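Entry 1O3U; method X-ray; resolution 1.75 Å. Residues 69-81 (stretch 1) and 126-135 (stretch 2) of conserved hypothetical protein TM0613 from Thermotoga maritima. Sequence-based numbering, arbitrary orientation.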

# COMPACT_ATOMS: atom_id res chain seq x y z
N GLU A 69 -14.99 -12.91 5.83
CA GLU A 69 -14.43 -13.82 6.84
C GLU A 69 -14.74 -13.27 8.24
O GLU A 69 -15.10 -14.02 9.16
CB GLU A 69 -12.89 -13.97 6.69
CG GLU A 69 -12.38 -14.94 5.63
CD GLU A 69 -10.84 -14.94 5.54
OE1 GLU A 69 -10.15 -15.33 6.53
OE2 GLU A 69 -10.32 -14.54 4.47
N LEU A 70 -14.60 -11.97 8.39
CA LEU A 70 -14.83 -11.31 9.68
C LEU A 70 -16.29 -11.49 10.17
O LEU A 70 -16.53 -11.55 11.38
CB LEU A 70 -14.44 -9.84 9.56
CG LEU A 70 -14.03 -9.15 10.85
CD1 LEU A 70 -12.92 -9.95 11.57
CD2 LEU A 70 -13.58 -7.68 10.58
N SER A 71 -17.24 -11.62 9.23
CA SER A 71 -18.68 -11.82 9.52
C SER A 71 -19.05 -13.06 10.34
O SER A 71 -20.13 -13.13 10.95
CB SER A 71 -19.48 -11.86 8.21
OG SER A 71 -19.43 -10.59 7.58
N SER A 72 -18.16 -14.06 10.34
CA SER A 72 -18.37 -15.29 11.12
C SER A 72 -18.19 -15.03 12.61
O SER A 72 -18.62 -15.81 13.45
CB SER A 72 -17.38 -16.39 10.66
OG SER A 72 -16.06 -16.09 11.11
N ARG A 73 -17.56 -13.90 12.93
CA ARG A 73 -17.19 -13.59 14.30
C ARG A 73 -17.82 -12.29 14.83
O ARG A 73 -18.23 -12.21 16.00
CB ARG A 73 -15.66 -13.48 14.36
CG ARG A 73 -15.12 -13.40 15.76
CD ARG A 73 -15.29 -14.69 16.52
NE ARG A 73 -15.25 -14.46 17.96
CZ ARG A 73 -16.31 -14.18 18.72
NH1 ARG A 73 -17.54 -14.09 18.21
NH2 ARG A 73 -16.13 -13.99 20.02
N PHE A 74 -17.86 -11.28 13.97
CA PHE A 74 -18.45 -9.98 14.29
C PHE A 74 -19.54 -9.59 13.32
O PHE A 74 -19.44 -9.87 12.15
CB PHE A 74 -17.38 -8.87 14.30
CG PHE A 74 -16.22 -9.20 15.19
CD1 PHE A 74 -16.38 -9.20 16.57
CD2 PHE A 74 -15.00 -9.55 14.66
CE1 PHE A 74 -15.34 -9.55 17.42
CE2 PHE A 74 -13.93 -9.90 15.51
CZ PHE A 74 -14.11 -9.90 16.88
N GLU A 75 -20.54 -8.88 13.81
CA GLU A 75 -21.54 -8.34 12.94
C GLU A 75 -20.97 -7.18 12.12
O GLU A 75 -20.46 -6.19 12.67
CB GLU A 75 -22.76 -7.88 13.75
CG GLU A 75 -23.81 -7.12 12.98
CD GLU A 75 -24.47 -7.94 11.89
OE1 GLU A 75 -24.22 -9.14 11.81
OE2 GLU A 75 -25.24 -7.36 11.08
N ILE A 76 -21.03 -7.32 10.80
CA ILE A 76 -20.57 -6.28 9.88
C ILE A 76 -21.78 -5.63 9.22
O ILE A 76 -22.54 -6.31 8.49
CB ILE A 76 -19.70 -6.87 8.76
CG1 ILE A 76 -18.51 -7.67 9.31
CG2 ILE A 76 -19.29 -5.74 7.79
CD1 ILE A 76 -17.62 -6.93 10.30
N PRO A 77 -21.95 -4.34 9.43
CA PRO A 77 -23.08 -3.65 8.83
C PRO A 77 -23.09 -3.80 7.31
O PRO A 77 -22.03 -3.83 6.65
CB PRO A 77 -22.88 -2.19 9.25
CG PRO A 77 -21.92 -2.23 10.38
CD PRO A 77 -21.07 -3.43 10.19
N GLU A 78 -24.30 -3.94 6.78
CA GLU A 78 -24.50 -4.13 5.36
C GLU A 78 -23.89 -3.02 4.56
O GLU A 78 -23.29 -3.28 3.52
CB GLU A 78 -26.01 -4.21 5.06
CG GLU A 78 -26.34 -4.49 3.61
CD GLU A 78 -27.78 -4.19 3.28
OE1 GLU A 78 -28.57 -5.17 3.21
OE2 GLU A 78 -28.13 -2.99 3.10
N GLU A 79 -24.03 -1.78 5.02
CA GLU A 79 -23.50 -0.64 4.29
C GLU A 79 -21.99 -0.67 4.16
O GLU A 79 -21.46 -0.18 3.19
CB GLU A 79 -23.95 0.68 4.88
CG GLU A 79 -23.17 1.19 6.08
CD GLU A 79 -23.90 2.35 6.74
OE1 GLU A 79 -24.95 2.05 7.34
OE2 GLU A 79 -23.44 3.52 6.63
N LEU A 80 -21.29 -1.23 5.16
CA LEU A 80 -19.82 -1.40 5.04
C LEU A 80 -19.47 -2.46 4.01
O LEU A 80 -18.49 -2.33 3.33
CB LEU A 80 -19.20 -1.74 6.39
CG LEU A 80 -19.18 -0.60 7.41
CD1 LEU A 80 -18.36 -0.99 8.68
CD2 LEU A 80 -18.69 0.72 6.82
N MET A 81 -20.23 -3.55 3.94
CA MET A 81 -19.99 -4.54 2.88
C MET A 81 -20.23 -3.91 1.53
O MET A 81 -19.45 -4.14 0.61
CB MET A 81 -20.88 -5.79 3.02
CG MET A 81 -20.57 -6.89 1.98
SD MET A 81 -18.79 -7.49 1.87
CE MET A 81 -18.60 -7.75 3.51
N ARG A 126 -12.54 3.55 10.68
CA ARG A 126 -13.14 3.96 11.94
C ARG A 126 -13.98 2.82 12.55
O ARG A 126 -13.95 2.60 13.76
CB ARG A 126 -13.99 5.21 11.71
CG ARG A 126 -13.14 6.45 11.38
CD ARG A 126 -13.95 7.69 11.11
NE ARG A 126 -13.12 8.89 11.12
CZ ARG A 126 -13.54 10.09 10.77
NH1 ARG A 126 -14.79 10.29 10.40
NH2 ARG A 126 -12.71 11.10 10.83
N PHE A 127 -14.63 2.03 11.72
CA PHE A 127 -15.32 0.81 12.19
C PHE A 127 -14.35 -0.20 12.83
O PHE A 127 -14.60 -0.76 13.96
CB PHE A 127 -16.04 0.13 11.05
CG PHE A 127 -16.73 -1.14 11.47
CD1 PHE A 127 -17.93 -1.10 12.10
CD2 PHE A 127 -16.15 -2.37 11.20
CE1 PHE A 127 -18.58 -2.30 12.46
CE2 PHE A 127 -16.78 -3.54 11.56
CZ PHE A 127 -17.98 -3.50 12.19
N CYS A 128 -13.27 -0.48 12.12
CA CYS A 128 -12.22 -1.34 12.63
C CYS A 128 -11.59 -0.78 13.92
O CYS A 128 -11.34 -1.55 14.87
CB CYS A 128 -11.14 -1.59 11.59
SG CYS A 128 -11.73 -2.51 10.17
N GLU A 129 -11.36 0.53 13.97
CA GLU A 129 -10.89 1.19 15.22
C GLU A 129 -11.87 0.93 16.38
O GLU A 129 -11.46 0.54 17.48
CB GLU A 129 -10.69 2.70 15.02
CG GLU A 129 -9.44 3.05 14.27
CD GLU A 129 -9.28 4.50 13.93
OE1 GLU A 129 -10.30 5.23 13.95
OE2 GLU A 129 -8.13 4.89 13.59
N ASP A 130 -13.15 1.11 16.12
CA ASP A 130 -14.20 0.90 17.10
C ASP A 130 -14.22 -0.55 17.59
O ASP A 130 -14.37 -0.79 18.79
CB ASP A 130 -15.57 1.28 16.54
CG ASP A 130 -15.75 2.80 16.38
OD1 ASP A 130 -14.79 3.58 16.71
OD2 ASP A 130 -16.83 3.31 15.97
N LEU A 131 -14.07 -1.49 16.67
CA LEU A 131 -13.94 -2.90 17.00
C LEU A 131 -12.69 -3.19 17.87
O LEU A 131 -12.80 -3.83 18.94
CB LEU A 131 -13.93 -3.75 15.70
CG LEU A 131 -15.14 -4.59 15.35
CD1 LEU A 131 -14.80 -5.47 14.15
CD2 LEU A 131 -15.59 -5.48 16.60
N LEU A 132 -11.52 -2.72 17.44
CA LEU A 132 -10.27 -2.91 18.17
C LEU A 132 -10.29 -2.29 19.58
O LEU A 132 -9.62 -2.82 20.49
CB LEU A 132 -9.09 -2.37 17.40
CG LEU A 132 -8.74 -3.21 16.18
CD1 LEU A 132 -7.85 -2.47 15.22
CD2 LEU A 132 -8.08 -4.49 16.63
N SER A 133 -11.06 -1.23 19.75
CA SER A 133 -11.17 -0.54 21.04
C SER A 133 -11.93 -1.39 22.03
O SER A 133 -11.84 -1.14 23.23
CB SER A 133 -11.90 0.80 20.89
OG SER A 133 -11.11 1.68 20.10
N ARG A 134 -12.70 -2.35 21.51
CA ARG A 134 -13.60 -3.16 22.30
C ARG A 134 -13.16 -4.61 22.49
O ARG A 134 -13.75 -5.32 23.30
CB ARG A 134 -15.01 -3.11 21.68
CG ARG A 134 -15.81 -1.88 22.07
CD ARG A 134 -17.09 -1.71 21.28
N ILE A 135 -12.16 -5.07 21.72
CA ILE A 135 -11.62 -6.41 21.85
C ILE A 135 -10.18 -6.25 22.34
O ILE A 135 -9.77 -6.88 23.30
CB ILE A 135 -11.75 -7.24 20.52
CG1 ILE A 135 -10.82 -6.71 19.42
CG2 ILE A 135 -13.21 -7.28 20.03
CD1 ILE A 135 -11.04 -7.33 18.06
OXT ILE A 135 -9.40 -5.42 21.86

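The contact is mainly apolar, and no hydrogen bond crosses between the stretches; 349 Å² of surface, both sides summed, is buried. Walking along stretch 1, L70 is the first residue to reach across. Its CA-to-CB bond points toward stretch 2, yet L70 CD2 stands 4.4 Å from L131 CD1, a loose apolar contact. Backbone hydrogen bonds from R73 N (3.0 Å) and F74 N (2.9 Å) to L70 O close the turn that follows.

F74 packs more firmly. L131 CD2 lies 4.1 Å from the centroid of the F74 ring and 23° off its normal, which places the methyl over one face in a CH-pi contact. L131 has an off-rotamer chi1 of -108°. The same ring meets the C-terminal residue obliquely, F74 CE1 to I135 CG2 at 4.1 Å.

From E75 onward the partner is F127. The backbone E75 O sits near the ring plane, 3.7 Å from F127 CZ, at the edge. I76 starts sideways, but its side-chain end comes nearer, bringing I76 CD1 to 3.7 Å from F127 CE2; P77 CD approaches F127 CE1 at 3.6 Å. P77 occupies the N-cap position, right before the helix carrying L80, whose CD1 lies 3.6 Å from the F127 ring centroid, 25° off the normal. The 3.2 Å separation of L80 CD1 and F127 CG is the closest across the contact.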